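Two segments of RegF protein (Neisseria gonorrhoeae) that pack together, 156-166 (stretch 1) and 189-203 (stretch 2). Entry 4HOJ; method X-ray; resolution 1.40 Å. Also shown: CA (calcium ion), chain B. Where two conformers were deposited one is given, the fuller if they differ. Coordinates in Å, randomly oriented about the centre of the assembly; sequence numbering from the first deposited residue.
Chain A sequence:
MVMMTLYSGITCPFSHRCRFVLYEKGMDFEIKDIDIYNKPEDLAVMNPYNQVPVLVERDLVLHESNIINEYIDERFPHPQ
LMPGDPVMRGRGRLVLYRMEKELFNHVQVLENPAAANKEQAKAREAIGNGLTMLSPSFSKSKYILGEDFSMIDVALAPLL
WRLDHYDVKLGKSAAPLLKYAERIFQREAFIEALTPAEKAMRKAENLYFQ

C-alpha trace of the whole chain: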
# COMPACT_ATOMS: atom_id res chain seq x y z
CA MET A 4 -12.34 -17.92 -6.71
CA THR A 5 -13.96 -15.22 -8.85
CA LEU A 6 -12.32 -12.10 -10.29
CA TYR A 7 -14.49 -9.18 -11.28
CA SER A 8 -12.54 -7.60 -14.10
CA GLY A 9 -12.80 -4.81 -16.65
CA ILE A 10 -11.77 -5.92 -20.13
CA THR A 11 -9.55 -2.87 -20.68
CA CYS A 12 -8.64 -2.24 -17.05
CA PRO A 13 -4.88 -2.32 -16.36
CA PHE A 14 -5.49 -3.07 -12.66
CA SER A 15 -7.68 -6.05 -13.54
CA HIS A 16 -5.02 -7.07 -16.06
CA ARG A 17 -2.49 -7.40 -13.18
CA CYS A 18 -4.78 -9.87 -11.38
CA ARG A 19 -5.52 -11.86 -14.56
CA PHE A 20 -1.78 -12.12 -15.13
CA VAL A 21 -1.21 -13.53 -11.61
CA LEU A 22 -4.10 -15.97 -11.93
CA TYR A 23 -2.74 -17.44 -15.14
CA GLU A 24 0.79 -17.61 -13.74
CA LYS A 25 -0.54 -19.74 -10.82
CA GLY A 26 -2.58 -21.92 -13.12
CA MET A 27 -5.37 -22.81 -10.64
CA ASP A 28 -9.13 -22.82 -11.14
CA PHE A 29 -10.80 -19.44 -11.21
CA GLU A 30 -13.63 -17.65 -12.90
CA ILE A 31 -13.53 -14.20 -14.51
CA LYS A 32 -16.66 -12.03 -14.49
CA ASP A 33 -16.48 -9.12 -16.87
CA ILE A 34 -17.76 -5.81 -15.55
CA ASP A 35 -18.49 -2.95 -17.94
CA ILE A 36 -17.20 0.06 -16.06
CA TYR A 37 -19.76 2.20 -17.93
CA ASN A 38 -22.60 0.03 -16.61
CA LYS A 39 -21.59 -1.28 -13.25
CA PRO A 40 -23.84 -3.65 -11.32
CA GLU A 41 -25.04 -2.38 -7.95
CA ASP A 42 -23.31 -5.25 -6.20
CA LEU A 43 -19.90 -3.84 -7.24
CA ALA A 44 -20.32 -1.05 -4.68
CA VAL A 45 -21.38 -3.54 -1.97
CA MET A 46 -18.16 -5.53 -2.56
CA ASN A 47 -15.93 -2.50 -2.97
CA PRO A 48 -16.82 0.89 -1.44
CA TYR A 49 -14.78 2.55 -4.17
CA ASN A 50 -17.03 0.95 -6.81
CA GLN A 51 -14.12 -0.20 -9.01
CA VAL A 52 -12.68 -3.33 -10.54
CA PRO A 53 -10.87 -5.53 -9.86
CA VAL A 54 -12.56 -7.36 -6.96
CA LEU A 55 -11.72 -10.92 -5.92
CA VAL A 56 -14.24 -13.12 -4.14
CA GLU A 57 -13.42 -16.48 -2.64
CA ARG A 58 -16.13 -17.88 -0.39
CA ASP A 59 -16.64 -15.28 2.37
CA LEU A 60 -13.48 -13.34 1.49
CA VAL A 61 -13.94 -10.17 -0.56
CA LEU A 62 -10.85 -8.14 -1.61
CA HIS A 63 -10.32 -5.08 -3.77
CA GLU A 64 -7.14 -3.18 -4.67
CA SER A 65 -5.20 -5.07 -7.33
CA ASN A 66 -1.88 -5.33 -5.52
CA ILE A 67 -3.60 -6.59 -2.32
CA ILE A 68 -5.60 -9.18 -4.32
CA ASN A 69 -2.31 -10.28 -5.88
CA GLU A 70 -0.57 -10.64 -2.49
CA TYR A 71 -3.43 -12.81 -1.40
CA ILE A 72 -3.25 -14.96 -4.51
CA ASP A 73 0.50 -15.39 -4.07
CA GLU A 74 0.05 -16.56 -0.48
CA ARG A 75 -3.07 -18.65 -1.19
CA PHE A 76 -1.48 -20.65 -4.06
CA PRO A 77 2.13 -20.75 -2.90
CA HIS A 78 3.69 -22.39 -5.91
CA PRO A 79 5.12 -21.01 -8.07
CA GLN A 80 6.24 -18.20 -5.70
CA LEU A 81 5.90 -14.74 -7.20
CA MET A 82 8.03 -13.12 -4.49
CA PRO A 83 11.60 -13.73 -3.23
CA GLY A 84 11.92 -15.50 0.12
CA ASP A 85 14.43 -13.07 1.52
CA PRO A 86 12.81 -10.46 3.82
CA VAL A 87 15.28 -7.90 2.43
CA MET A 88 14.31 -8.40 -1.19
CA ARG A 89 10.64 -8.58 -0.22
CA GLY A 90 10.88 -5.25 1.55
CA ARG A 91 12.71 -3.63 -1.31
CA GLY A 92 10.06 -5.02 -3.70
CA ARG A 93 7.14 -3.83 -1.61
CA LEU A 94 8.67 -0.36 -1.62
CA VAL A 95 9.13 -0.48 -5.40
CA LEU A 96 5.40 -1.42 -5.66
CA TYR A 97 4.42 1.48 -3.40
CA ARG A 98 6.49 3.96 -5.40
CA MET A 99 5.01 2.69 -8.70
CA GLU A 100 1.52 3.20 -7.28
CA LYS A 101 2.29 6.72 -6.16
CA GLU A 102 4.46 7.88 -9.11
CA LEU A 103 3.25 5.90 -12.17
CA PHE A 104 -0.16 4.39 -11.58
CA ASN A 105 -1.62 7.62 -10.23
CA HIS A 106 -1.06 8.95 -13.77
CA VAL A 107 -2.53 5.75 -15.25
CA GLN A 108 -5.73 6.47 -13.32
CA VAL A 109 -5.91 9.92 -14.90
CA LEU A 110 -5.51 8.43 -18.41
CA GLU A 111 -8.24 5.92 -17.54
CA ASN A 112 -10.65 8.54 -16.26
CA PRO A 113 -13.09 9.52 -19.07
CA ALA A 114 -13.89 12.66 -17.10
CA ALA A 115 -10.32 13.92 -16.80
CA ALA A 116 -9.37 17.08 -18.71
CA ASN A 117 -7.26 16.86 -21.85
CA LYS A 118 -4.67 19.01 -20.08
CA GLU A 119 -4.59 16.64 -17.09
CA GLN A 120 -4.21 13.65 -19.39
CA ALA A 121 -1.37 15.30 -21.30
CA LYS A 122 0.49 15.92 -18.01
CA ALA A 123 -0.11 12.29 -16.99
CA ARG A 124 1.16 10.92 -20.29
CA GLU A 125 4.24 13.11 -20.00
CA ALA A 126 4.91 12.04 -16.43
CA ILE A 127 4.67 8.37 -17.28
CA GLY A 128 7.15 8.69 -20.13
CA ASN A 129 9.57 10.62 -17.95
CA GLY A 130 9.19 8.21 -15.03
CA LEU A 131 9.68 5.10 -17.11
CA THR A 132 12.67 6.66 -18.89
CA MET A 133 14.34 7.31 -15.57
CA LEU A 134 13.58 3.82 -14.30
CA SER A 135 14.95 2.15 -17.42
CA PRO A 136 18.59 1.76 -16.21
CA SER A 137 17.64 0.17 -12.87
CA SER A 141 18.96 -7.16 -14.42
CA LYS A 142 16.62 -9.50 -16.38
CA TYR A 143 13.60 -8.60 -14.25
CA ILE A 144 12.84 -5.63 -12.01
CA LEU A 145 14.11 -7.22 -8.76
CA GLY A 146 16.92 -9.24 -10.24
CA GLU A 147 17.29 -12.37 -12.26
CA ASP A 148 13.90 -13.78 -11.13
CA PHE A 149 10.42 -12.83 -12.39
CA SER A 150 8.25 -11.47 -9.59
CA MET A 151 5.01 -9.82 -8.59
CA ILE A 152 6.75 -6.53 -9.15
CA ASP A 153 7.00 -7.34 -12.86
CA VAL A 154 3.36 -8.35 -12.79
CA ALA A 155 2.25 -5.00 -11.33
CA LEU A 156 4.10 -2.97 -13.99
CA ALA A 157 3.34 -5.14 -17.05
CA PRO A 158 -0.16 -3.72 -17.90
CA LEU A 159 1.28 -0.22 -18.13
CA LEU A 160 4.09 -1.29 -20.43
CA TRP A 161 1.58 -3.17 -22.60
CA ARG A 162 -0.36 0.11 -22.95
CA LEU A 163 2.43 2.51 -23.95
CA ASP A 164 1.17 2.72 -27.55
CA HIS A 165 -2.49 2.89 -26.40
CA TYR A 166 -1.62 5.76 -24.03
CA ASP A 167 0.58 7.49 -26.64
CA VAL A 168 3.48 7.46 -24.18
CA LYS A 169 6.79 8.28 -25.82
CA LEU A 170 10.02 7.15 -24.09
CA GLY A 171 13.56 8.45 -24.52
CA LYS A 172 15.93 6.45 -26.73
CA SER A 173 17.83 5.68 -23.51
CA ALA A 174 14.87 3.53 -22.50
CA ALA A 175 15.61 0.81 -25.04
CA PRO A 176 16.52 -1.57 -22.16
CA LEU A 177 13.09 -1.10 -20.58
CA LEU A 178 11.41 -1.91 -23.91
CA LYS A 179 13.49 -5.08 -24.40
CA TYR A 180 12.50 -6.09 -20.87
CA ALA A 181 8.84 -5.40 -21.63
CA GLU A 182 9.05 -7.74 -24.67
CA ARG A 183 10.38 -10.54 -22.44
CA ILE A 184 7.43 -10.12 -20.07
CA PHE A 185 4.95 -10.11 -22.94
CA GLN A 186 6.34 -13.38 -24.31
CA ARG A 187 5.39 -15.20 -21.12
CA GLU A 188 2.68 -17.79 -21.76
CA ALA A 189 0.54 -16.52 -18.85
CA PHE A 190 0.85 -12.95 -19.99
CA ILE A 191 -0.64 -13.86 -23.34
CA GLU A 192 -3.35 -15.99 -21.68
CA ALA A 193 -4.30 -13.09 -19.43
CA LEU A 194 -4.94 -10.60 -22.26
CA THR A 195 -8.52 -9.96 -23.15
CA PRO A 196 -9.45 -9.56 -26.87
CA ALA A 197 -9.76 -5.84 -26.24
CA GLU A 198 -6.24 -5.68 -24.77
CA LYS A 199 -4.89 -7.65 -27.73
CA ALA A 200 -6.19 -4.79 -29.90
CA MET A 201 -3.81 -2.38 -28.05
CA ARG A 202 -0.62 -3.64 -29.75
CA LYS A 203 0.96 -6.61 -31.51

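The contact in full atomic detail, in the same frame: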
# COMPACT_ATOMS: atom_id res chain seq x y z
N LEU A 156 3.75 -3.95 -12.99
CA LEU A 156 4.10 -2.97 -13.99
C LEU A 156 3.65 -3.36 -15.41
O LEU A 156 3.39 -2.49 -16.23
CB LEU A 156 5.63 -2.82 -13.97
CG LEU A 156 6.21 -1.84 -15.00
CD1 LEU A 156 5.66 -0.41 -14.82
CD2 LEU A 156 7.74 -1.84 -14.87
N ALA A 157 3.50 -4.66 -15.68
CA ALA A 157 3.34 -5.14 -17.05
C ALA A 157 2.13 -4.48 -17.76
O ALA A 157 2.24 -4.19 -18.92
CB ALA A 157 3.24 -6.68 -17.05
N PRO A 158 0.97 -4.33 -17.14
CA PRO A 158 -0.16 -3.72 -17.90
C PRO A 158 0.10 -2.33 -18.37
O PRO A 158 -0.47 -1.93 -19.41
CB PRO A 158 -1.31 -3.79 -16.91
CG PRO A 158 -0.92 -5.01 -16.00
CD PRO A 158 0.54 -4.76 -15.79
N LEU A 159 0.90 -1.55 -17.65
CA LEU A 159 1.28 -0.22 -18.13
C LEU A 159 2.20 -0.31 -19.33
O LEU A 159 1.96 0.34 -20.33
CB LEU A 159 1.91 0.59 -17.01
CG LEU A 159 2.59 1.90 -17.44
CD1 LEU A 159 1.58 2.78 -18.17
CD2 LEU A 159 3.12 2.61 -16.20
N LEU A 160 3.20 -1.15 -19.26
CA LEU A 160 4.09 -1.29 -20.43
C LEU A 160 3.36 -1.82 -21.66
O LEU A 160 3.66 -1.38 -22.77
CB LEU A 160 5.28 -2.22 -20.07
CG LEU A 160 6.08 -1.74 -18.85
CD1 LEU A 160 7.27 -2.68 -18.58
CD2 LEU A 160 6.56 -0.35 -19.10
N TRP A 161 2.36 -2.70 -21.46
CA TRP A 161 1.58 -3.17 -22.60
C TRP A 161 0.87 -2.01 -23.28
O TRP A 161 0.68 -2.06 -24.50
CB TRP A 161 0.56 -4.18 -22.06
CG TRP A 161 -0.26 -4.77 -23.15
CD1 TRP A 161 -1.57 -4.49 -23.39
CD2 TRP A 161 0.16 -5.69 -24.18
NE1 TRP A 161 -2.00 -5.16 -24.53
CE2 TRP A 161 -0.97 -5.93 -25.00
CE3 TRP A 161 1.37 -6.32 -24.49
CZ2 TRP A 161 -0.92 -6.77 -26.12
CZ3 TRP A 161 1.41 -7.18 -25.58
CH2 TRP A 161 0.27 -7.39 -26.37
N ARG A 162 0.48 -0.99 -22.51
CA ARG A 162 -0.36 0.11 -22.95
C ARG A 162 0.42 1.33 -23.39
O ARG A 162 -0.23 2.36 -23.66
CB ARG A 162 -1.35 0.51 -21.81
CG ARG A 162 -2.48 -0.51 -21.65
CD ARG A 162 -3.19 -0.31 -20.27
NE ARG A 162 -4.39 -1.11 -20.17
CZ ARG A 162 -4.44 -2.43 -19.98
NH1 ARG A 162 -3.29 -3.11 -19.81
NH2 ARG A 162 -5.60 -3.06 -19.85
N LEU A 163 1.75 1.26 -23.57
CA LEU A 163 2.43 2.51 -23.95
C LEU A 163 1.95 3.06 -25.27
O LEU A 163 1.72 4.29 -25.38
CB LEU A 163 3.94 2.38 -23.98
CG LEU A 163 4.55 1.95 -22.64
CD1 LEU A 163 6.05 1.78 -22.77
CD2 LEU A 163 4.20 2.93 -21.54
N ASP A 164 1.72 2.22 -26.29
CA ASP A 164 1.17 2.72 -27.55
C ASP A 164 -0.26 3.25 -27.35
O ASP A 164 -0.61 4.37 -27.85
CB ASP A 164 1.23 1.61 -28.61
CG ASP A 164 0.79 2.07 -30.00
OD1 ASP A 164 0.51 3.27 -30.27
OD2 ASP A 164 0.76 1.20 -30.91
N HIS A 165 -1.10 2.50 -26.65
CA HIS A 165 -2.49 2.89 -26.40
C HIS A 165 -2.54 4.28 -25.75
O HIS A 165 -3.36 5.11 -26.13
CB HIS A 165 -3.14 1.79 -25.53
CG HIS A 165 -4.51 2.12 -25.03
ND1 HIS A 165 -5.59 2.26 -25.86
CD2 HIS A 165 -4.97 2.40 -23.78
CE1 HIS A 165 -6.67 2.57 -25.15
NE2 HIS A 165 -6.32 2.65 -23.88
N TYR A 166 -1.69 4.50 -24.75
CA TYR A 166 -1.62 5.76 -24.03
C TYR A 166 -0.83 6.85 -24.74
O TYR A 166 -0.74 7.97 -24.25
CB TYR A 166 -0.97 5.54 -22.66
CG TYR A 166 -1.80 4.74 -21.64
CD1 TYR A 166 -3.17 4.79 -21.61
CD2 TYR A 166 -1.14 4.02 -20.66
CE1 TYR A 166 -3.92 4.09 -20.63
CE2 TYR A 166 -1.88 3.33 -19.66
CZ TYR A 166 -3.21 3.37 -19.66
OH TYR A 166 -3.94 2.70 -18.70
N ALA A 189 1.67 -16.96 -19.68
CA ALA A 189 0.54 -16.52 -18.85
C ALA A 189 0.20 -15.08 -19.13
O ALA A 189 -0.94 -14.67 -18.93
CB ALA A 189 0.84 -16.69 -17.36
N PHE A 190 1.18 -14.31 -19.61
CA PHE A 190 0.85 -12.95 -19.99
C PHE A 190 -0.12 -12.99 -21.18
O PHE A 190 -1.15 -12.29 -21.17
CB PHE A 190 2.11 -12.14 -20.31
CG PHE A 190 1.78 -10.73 -20.69
CD1 PHE A 190 1.48 -10.43 -22.02
CD2 PHE A 190 1.69 -9.72 -19.73
CE1 PHE A 190 1.08 -9.13 -22.37
CE2 PHE A 190 1.30 -8.42 -20.07
CZ PHE A 190 1.00 -8.13 -21.41
N ILE A 191 0.24 -13.74 -22.19
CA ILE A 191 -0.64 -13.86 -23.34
C ILE A 191 -2.02 -14.42 -22.99
O ILE A 191 -3.05 -13.87 -23.46
CB ILE A 191 0.00 -14.68 -24.42
CG1 ILE A 191 1.25 -13.97 -24.91
CG2 ILE A 191 -0.96 -14.93 -25.59
CD1 ILE A 191 2.26 -14.93 -25.49
N GLU A 192 -2.06 -15.45 -22.13
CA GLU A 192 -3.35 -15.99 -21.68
C GLU A 192 -4.21 -14.96 -20.98
O GLU A 192 -5.43 -14.97 -21.09
CB GLU A 192 -3.16 -17.13 -20.69
CG GLU A 192 -2.60 -18.42 -21.26
CD GLU A 192 -2.37 -19.45 -20.15
OE1 GLU A 192 -1.64 -19.20 -19.17
OE2 GLU A 192 -2.93 -20.55 -20.27
N ALA A 193 -3.59 -14.09 -20.20
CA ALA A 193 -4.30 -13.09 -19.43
C ALA A 193 -4.89 -11.95 -20.21
O ALA A 193 -5.83 -11.27 -19.73
CB ALA A 193 -3.39 -12.53 -18.38
N LEU A 194 -4.41 -11.71 -21.44
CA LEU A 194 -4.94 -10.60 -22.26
C LEU A 194 -6.37 -10.87 -22.66
O LEU A 194 -6.71 -11.98 -23.12
CB LEU A 194 -4.11 -10.47 -23.54
CG LEU A 194 -2.67 -9.95 -23.36
CD1 LEU A 194 -1.90 -10.16 -24.67
CD2 LEU A 194 -2.66 -8.48 -22.98
N THR A 195 -7.21 -9.86 -22.53
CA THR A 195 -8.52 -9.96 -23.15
C THR A 195 -8.42 -9.65 -24.69
O THR A 195 -7.42 -9.07 -25.15
CB THR A 195 -9.50 -8.97 -22.49
OG1 THR A 195 -9.16 -7.64 -22.91
CG2 THR A 195 -9.51 -9.04 -20.97
N PRO A 196 -9.48 -9.97 -25.46
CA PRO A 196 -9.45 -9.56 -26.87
C PRO A 196 -9.32 -8.07 -27.07
O PRO A 196 -8.65 -7.63 -27.98
CB PRO A 196 -10.78 -10.08 -27.44
CG PRO A 196 -11.20 -11.10 -26.53
CD PRO A 196 -10.66 -10.79 -25.15
N ALA A 197 -9.88 -7.29 -26.13
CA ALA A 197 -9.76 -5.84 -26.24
C ALA A 197 -8.32 -5.42 -26.00
O ALA A 197 -7.81 -4.57 -26.68
CB ALA A 197 -10.71 -5.18 -25.21
N GLU A 198 -7.64 -6.07 -25.04
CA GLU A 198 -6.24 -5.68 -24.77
C GLU A 198 -5.32 -6.14 -25.90
O GLU A 198 -4.34 -5.42 -26.22
CB GLU A 198 -5.80 -6.28 -23.43
CG GLU A 198 -6.39 -5.53 -22.22
CD GLU A 198 -6.31 -6.33 -20.96
OE1 GLU A 198 -6.14 -7.58 -20.98
OE2 GLU A 198 -6.43 -5.69 -19.88
N LYS A 199 -5.66 -7.26 -26.57
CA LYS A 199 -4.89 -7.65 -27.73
C LYS A 199 -4.95 -6.61 -28.81
O LYS A 199 -3.96 -6.46 -29.54
CB LYS A 199 -5.37 -9.02 -28.24
CG LYS A 199 -5.00 -10.12 -27.25
CD LYS A 199 -5.34 -11.50 -27.82
CE LYS A 199 -5.06 -12.58 -26.73
NZ LYS A 199 -5.62 -13.87 -27.23
N ALA A 200 -6.05 -5.88 -28.92
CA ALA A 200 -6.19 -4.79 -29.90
C ALA A 200 -5.28 -3.58 -29.66
O ALA A 200 -5.11 -2.72 -30.52
CB ALA A 200 -7.68 -4.30 -29.99
N MET A 201 -4.69 -3.53 -28.46
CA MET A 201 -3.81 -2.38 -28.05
C MET A 201 -2.41 -2.40 -28.61
O MET A 201 -1.75 -1.37 -28.60
CB MET A 201 -3.73 -2.23 -26.52
CG MET A 201 -5.08 -2.07 -25.91
SD MET A 201 -4.91 -2.10 -24.12
CE MET A 201 -6.57 -1.69 -23.66
N ARG A 202 -1.93 -3.54 -29.08
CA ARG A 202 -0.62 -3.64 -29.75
C ARG A 202 -0.34 -5.07 -30.19
O ARG A 202 -1.04 -5.98 -29.79
CB ARG A 202 0.55 -3.15 -28.90
CG ARG A 202 0.63 -3.77 -27.59
CD ARG A 202 2.09 -3.85 -27.03
NE ARG A 202 2.75 -5.00 -27.63
CZ ARG A 202 4.07 -5.18 -27.67
NH1 ARG A 202 4.57 -6.27 -28.22
NH2 ARG A 202 4.88 -4.26 -27.16
N LYS A 203 0.69 -5.27 -31.00
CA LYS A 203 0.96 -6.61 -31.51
C LYS A 203 1.72 -7.51 -30.50
O LYS A 203 1.79 -8.74 -30.66
CB LYS A 203 1.64 -6.53 -32.89
CG LYS A 203 0.84 -5.66 -33.87
CD LYS A 203 1.30 -5.77 -35.33
CE LYS A 203 2.58 -5.01 -35.59
NZ LYS A 203 2.91 -4.95 -37.05
CA CA B . -0.54 5.20 -30.02
O HOH W 1 4.53 -1.89 -25.36
O HOH W 2 -0.44 -0.29 -26.31
O HOH W 3 -3.10 5.22 -29.61
O HOH W 4 1.63 6.16 -29.80

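Stretch 1 begins inside a helix, and its first contact is Ala-157. CB of Ala-157 points toward stretch 2 and lies 4.0 Å from CE2 of Phe-190. The CA atoms of Ala-157 and Phe-190 are 8.7 Å apart. The phenylalanine side chain reaches about halfway across; the CB of Ala-157 meets it from the other side.

Pro-158 makes no contact across the interface, but O of Pro-158 accepts a hydrogen bond from NH1 of Arg-162 at 3.1 Å. Further along, water 1 links O of Leu-160 to NH2 of Arg-202.

Trp-161 is the centre of the packing and is buried. It gives up 184 Å² to stretch 2, more than any other residue. Its CB points sideways, but with chi1 near 180° (t) the indole reaches in among the residues of stretch 2. Both ring faces are covered. On one face, CD2 of Leu-194 sits 3.7 Å from CE2 of Trp-161, a CH-pi contact. CE1 of Phe-190 lies over the same face, 3.5 Å from CE3 of Trp-161; the two aromatic planes meet obliquely, at 58°. On the opposite face lies Arg-202. CG of Arg-202 is 3.6 Å from the centroid of the Trp-161 six-membered ring, almost on the ring normal, and NE of Arg-202 comes to 3.3 Å from CZ3 of Trp-161 over the same face. The polar edge of the indole is also satisfied: NE1 of Trp-161 donates a hydrogen bond to O of Glu-198 at 2.9 Å. Tryptophan suits this place because it joins a broad apolar surface to a single donor.

Arg-162 supplies the charged link. NH2 of Arg-162 forms a salt bridge with OE2 of Glu-198 at 2.8 Å, with the carboxylate at the edge of the guanidinium. SD of Met-201 lies over a guanidinium face and is 3.8 Å from CG of Arg-162. The other carboxylate oxygen, OE1 of Glu-198, accepts from N of Thr-195 at 3.0 Å. In return, OG1 of Thr-195 caps the helix by accepting from N of Glu-198 at 3.1 Å. Glu-198 therefore ties the start of its own helix to stretch 1.

The contact thins at Asp-164 and His-165, which are exposed. CB of Asp-164 is 4.2 Å from O of Met-201. O and OD1 of Asp-164 bind the calcium ion at 2.3 Å and 2.2 Å. CB of His-165 lies 4.2 Å from CB of Met-201, and CE of Met-201 covers one face of the imidazole. The flexible methionine thus fills the space between His-165, Arg-162 and Trp-161. Water 2 bridges O of Trp-161, N of His-165 and O of Met-201.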